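Local atomic coordinates of response regulator (Xanthomonas campestris pv. campestris, PDB entry 3QYY), a protein that probably acts as a diguanylate cyclase making the second messenger c-di-GMP, which also binds its GGDEF domain at the active site as an inhibitor. Residues B[49-54]-B[127-132]. Sequence-based numbering, arbitrary orientation.
Sequences DMDNLK and HVSAGS. With MG (magnesium ion), chain I; C2E (9,9'-[(2R,3R,3aS,5S,7aR,9R,10R,10aS,12S,14aR)-3,5,10,12-tetrahydroxy-5,12-dioxidooctahydro-2H,7H-difuro[3,2-d:3',2'-j][1,3,7,9,2,8]tetraoxadiphosphacyclododecine-2,9-diyl]bis(2-amino-1,9-dihydro-6H-purin-6-one)), chain F.
Asp51 OD2 is held by two partners: the hydroxyl Ser129 OG donates to its syn lone pair at 2.8 Å, and Lys156 forms a salt bridge to the same oxygen. The carboxylate's other oxygen accepts the backbone N-H of Arg161, so both oxygens are held. Strands 44-50 and 128-134 run antiparallel here. Asp49 and Ser129 form a hydrogen-bonded pair, Asp49 N to Ser129 O and Ser129 N to Asp49 O both 2.9 Å, and Asp51 N reaches His127 O at 2.8 Å. Where strand 44-50 gives way to the loop before helix 53-60, Asn52 lays its amide flat over the His127 imidazole, the planes 3° apart and ND2 above the ring centre. Asn52 OD1 accepts the His127 N-H at 3.0 Å, with the donor above the carbonyl plane, while Asn52 ND2 donates to Pro125 O. Asp49 CG lies anti to the backbone N (chi1 -176°), and Asp49 OD2 binds magnesium at 2.0 Å; OD1 pairs with Lys156, which thus bridges both aspartates. Asp92, a c-di-GMP phosphate oxygen and three waters complete the shell. Lys54 NZ donates to c-di-GMP O1P at 2.9 Å and salt-bridges Asp149 of the second subunit. Asp49, ending strand 44-50 and sharing magnesium with Asp92, belongs to the GGDEF active site.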
loop_
_atom_site.group_PDB
_atom_site.type_symbol
_atom_site.label_atom_id
_atom_site.label_comp_id
_atom_site.label_asym_id
_atom_site.label_seq_id
_atom_site.Cartn_x
_atom_site.Cartn_y
_atom_site.Cartn_z
ATOM N N ASP B 49 1.045 4.791 -8.432
ATOM C CA ASP B 49 1.559 4.383 -7.127
ATOM C C ASP B 49 3.046 4.715 -7.103
ATOM O O ASP B 49 3.794 4.300 -7.990
ATOM C CB ASP B 49 1.361 2.877 -6.910
ATOM C CG ASP B 49 1.789 2.427 -5.523
ATOM O OD1 ASP B 49 2.392 1.337 -5.411
ATOM O OD2 ASP B 49 1.509 3.154 -4.545
ATOM N N MET B 50 3.476 5.478 -6.101
ATOM C CA MET B 50 4.879 5.849 -5.997
ATOM C C MET B 50 5.745 4.632 -5.683
ATOM O O MET B 50 5.295 3.684 -5.033
ATOM C CB MET B 50 5.075 6.922 -4.920
ATOM C CG MET B 50 4.450 8.266 -5.270
ATOM S SD MET B 50 5.062 9.589 -4.217
ATOM C CE MET B 50 6.674 9.894 -4.966
ATOM N N ASP B 51 6.989 4.676 -6.150
ATOM C CA ASP B 51 7.951 3.588 -5.957
ATOM C C ASP B 51 9.009 3.889 -4.893
ATOM O O ASP B 51 9.517 2.971 -4.247
ATOM C CB ASP B 51 8.724 3.312 -7.257
ATOM C CG ASP B 51 7.851 2.798 -8.383
ATOM O OD1 ASP B 51 8.331 2.833 -9.541
ATOM O OD2 ASP B 51 6.714 2.349 -8.126
ATOM N N ASN B 52 9.337 5.165 -4.707
ATOM C CA ASN B 52 10.421 5.525 -3.787
ATOM C C ASN B 52 10.179 6.583 -2.718
ATOM O O ASN B 52 11.104 7.314 -2.362
ATOM C CB ASN B 52 11.621 5.967 -4.623
ATOM C CG ASN B 52 11.365 7.280 -5.350
ATOM O OD1 ASN B 52 10.222 7.602 -5.695
ATOM N ND2 ASN B 52 12.429 8.042 -5.594
ATOM N N LEU B 53 8.967 6.672 -2.187
ATOM C CA LEU B 53 8.702 7.678 -1.165
ATOM C C LEU B 53 9.280 7.330 0.204
ATOM O O LEU B 53 9.757 8.207 0.921
ATOM C CB LEU B 53 7.199 7.917 -1.027
ATOM C CG LEU B 53 6.816 9.024 -0.036
ATOM C CD1 LEU B 53 7.532 10.325 -0.416
ATOM C CD2 LEU B 53 5.307 9.223 -0.044
ATOM N N LYS B 54 9.242 6.051 0.566
ATOM C CA LYS B 54 9.738 5.616 1.867
ATOM C C LYS B 54 11.181 6.028 2.169
ATOM O O LYS B 54 11.460 6.576 3.232
ATOM C CB LYS B 54 9.579 4.102 1.999
ATOM C CG LYS B 54 9.549 3.618 3.430
ATOM C CD LYS B 54 8.914 2.242 3.493
ATOM C CE LYS B 54 8.714 1.805 4.916
ATOM N NZ LYS B 54 7.933 0.545 4.953
ATOM N N HIS B 127 9.765 8.430 -8.492
ATOM C CA HIS B 127 9.636 7.256 -9.346
ATOM C C HIS B 127 8.198 6.781 -9.186
ATOM O O HIS B 127 7.720 6.597 -8.064
ATOM C CB HIS B 127 10.625 6.177 -8.908
ATOM C CG HIS B 127 12.058 6.603 -9.013
ATOM N ND1 HIS B 127 13.097 5.861 -8.492
ATOM C CD2 HIS B 127 12.623 7.695 -9.580
ATOM C CE1 HIS B 127 14.240 6.479 -8.734
ATOM N NE2 HIS B 127 13.980 7.594 -9.392
ATOM N N VAL B 128 7.508 6.588 -10.305
ATOM C CA VAL B 128 6.104 6.195 -10.270
ATOM C C VAL B 128 5.710 5.060 -11.211
ATOM O O VAL B 128 6.178 4.989 -12.350
ATOM C CB VAL B 128 5.207 7.414 -10.608
ATOM C CG1 VAL B 128 3.734 7.014 -10.601
ATOM C CG2 VAL B 128 5.471 8.536 -9.620
ATOM N N SER B 129 4.840 4.181 -10.716
ATOM C CA SER B 129 4.310 3.072 -11.499
ATOM C C SER B 129 2.899 3.507 -11.879
ATOM O O SER B 129 2.112 3.888 -11.011
ATOM C CB SER B 129 4.247 1.792 -10.661
ATOM O OG SER B 129 5.543 1.272 -10.428
ATOM N N ALA B 130 2.575 3.455 -13.167
ATOM C CA ALA B 130 1.258 3.884 -13.617
ATOM C C ALA B 130 0.554 2.916 -14.556
ATOM O O ALA B 130 1.195 2.185 -15.317
ATOM C CB ALA B 130 1.370 5.254 -14.284
ATOM N N GLY B 131 -0.774 2.930 -14.489
ATOM C CA GLY B 131 -1.596 2.086 -15.338
ATOM C C GLY B 131 -2.764 2.900 -15.871
ATOM O O GLY B 131 -3.331 3.729 -15.150
ATOM N N SER B 132 -3.133 2.681 -17.128
ATOM C CA SER B 132 -4.240 3.428 -17.717
ATOM C C SER B 132 -5.312 2.541 -18.343
ATOM O O SER B 132 -5.063 1.383 -18.692
ATOM C CB SER B 132 -3.712 4.401 -18.780
ATOM O OG SER B 132 -3.116 3.704 -19.865
HETATM MG MG MG I . 1.763 2.750 -2.553
HETATM P P1 C2E F . 4.807 3.083 5.443
HETATM O O2P C2E F . 4.374 4.213 6.344
HETATM O O1P C2E F . 5.795 2.126 6.039
HETATM O "O5'" C2E F . 3.570 2.226 4.977
HETATM C "C5'" C2E F . 3.773 1.097 4.102
HETATM C "C4'" C2E F . 2.401 0.509 3.809
HETATM O "O4'" C2E F . 1.623 0.193 4.945
HETATM C "C3'" C2E F . 1.540 1.454 2.981
HETATM O "O3'" C2E F . 1.875 1.379 1.586
HETATM C "C2'" C2E F . 0.166 0.979 3.347
HETATM O "O2'" C2E F . -0.211 -0.066 2.435
HETATM C "C1'" C2E F . 0.237 0.461 4.778
HETATM N N9 C2E F . -0.167 1.528 5.721
HETATM C C8 C2E F . 0.633 2.190 6.590
HETATM N N7 C2E F . -0.062 3.093 7.310
HETATM C C5 C2E F . -1.329 3.014 6.911
HETATM C C6 C2E F . -2.604 3.683 7.273
HETATM O O6 C2E F . -2.626 4.566 8.168
HETATM N N1 C2E F . -3.736 3.314 6.624
HETATM C C2 C2E F . -3.742 2.355 5.656
HETATM N N2 C2E F . -4.899 2.031 5.050
HETATM N N3 C2E F . -2.597 1.697 5.272
HETATM C C4 C2E F . -1.393 1.984 5.859
HETATM P P11 C2E F . 1.715 2.783 0.814
HETATM O O21 C2E F . 0.330 3.303 1.002
HETATM O O11 C2E F . 2.049 2.469 -0.601
HETATM O O5A C2E F . 2.759 3.825 1.383
HETATM C C5A C2E F . 4.151 3.530 1.274
HETATM C C4A C2E F . 4.961 4.618 1.920
HETATM O O4A C2E F . 4.680 5.958 1.428
HETATM C C3A C2E F . 4.768 4.688 3.430
HETATM O O3A C2E F . 5.538 3.683 4.126
HETATM C C2A C2E F . 5.203 6.089 3.723
HETATM O O2A C2E F . 6.623 6.079 3.961
HETATM C C1A C2E F . 4.844 6.911 2.496
HETATM N N91 C2E F . 3.622 7.724 2.748
HETATM C C81 C2E F . 2.324 7.399 2.517
HETATM N N71 C2E F . 1.492 8.405 2.877
HETATM C C51 C2E F . 2.255 9.403 3.349
HETATM C C61 C2E F . 2.046 10.772 3.903
HETATM O O61 C2E F . 0.904 11.270 4.023
HETATM N N11 C2E F . 3.136 11.485 4.283
HETATM C C21 C2E F . 4.415 10.998 4.179
HETATM N N21 C2E F . 5.453 11.770 4.582
HETATM N N31 C2E F . 4.675 9.757 3.679
HETATM C C41 C2E F . 3.654 8.936 3.259
HETATM O O HOH W 1 1.852 0.543 -2.911
HETATM O O HOH W 2 3.955 2.730 -2.776
HETATM O O HOH W 3 -0.267 2.595 -2.532
#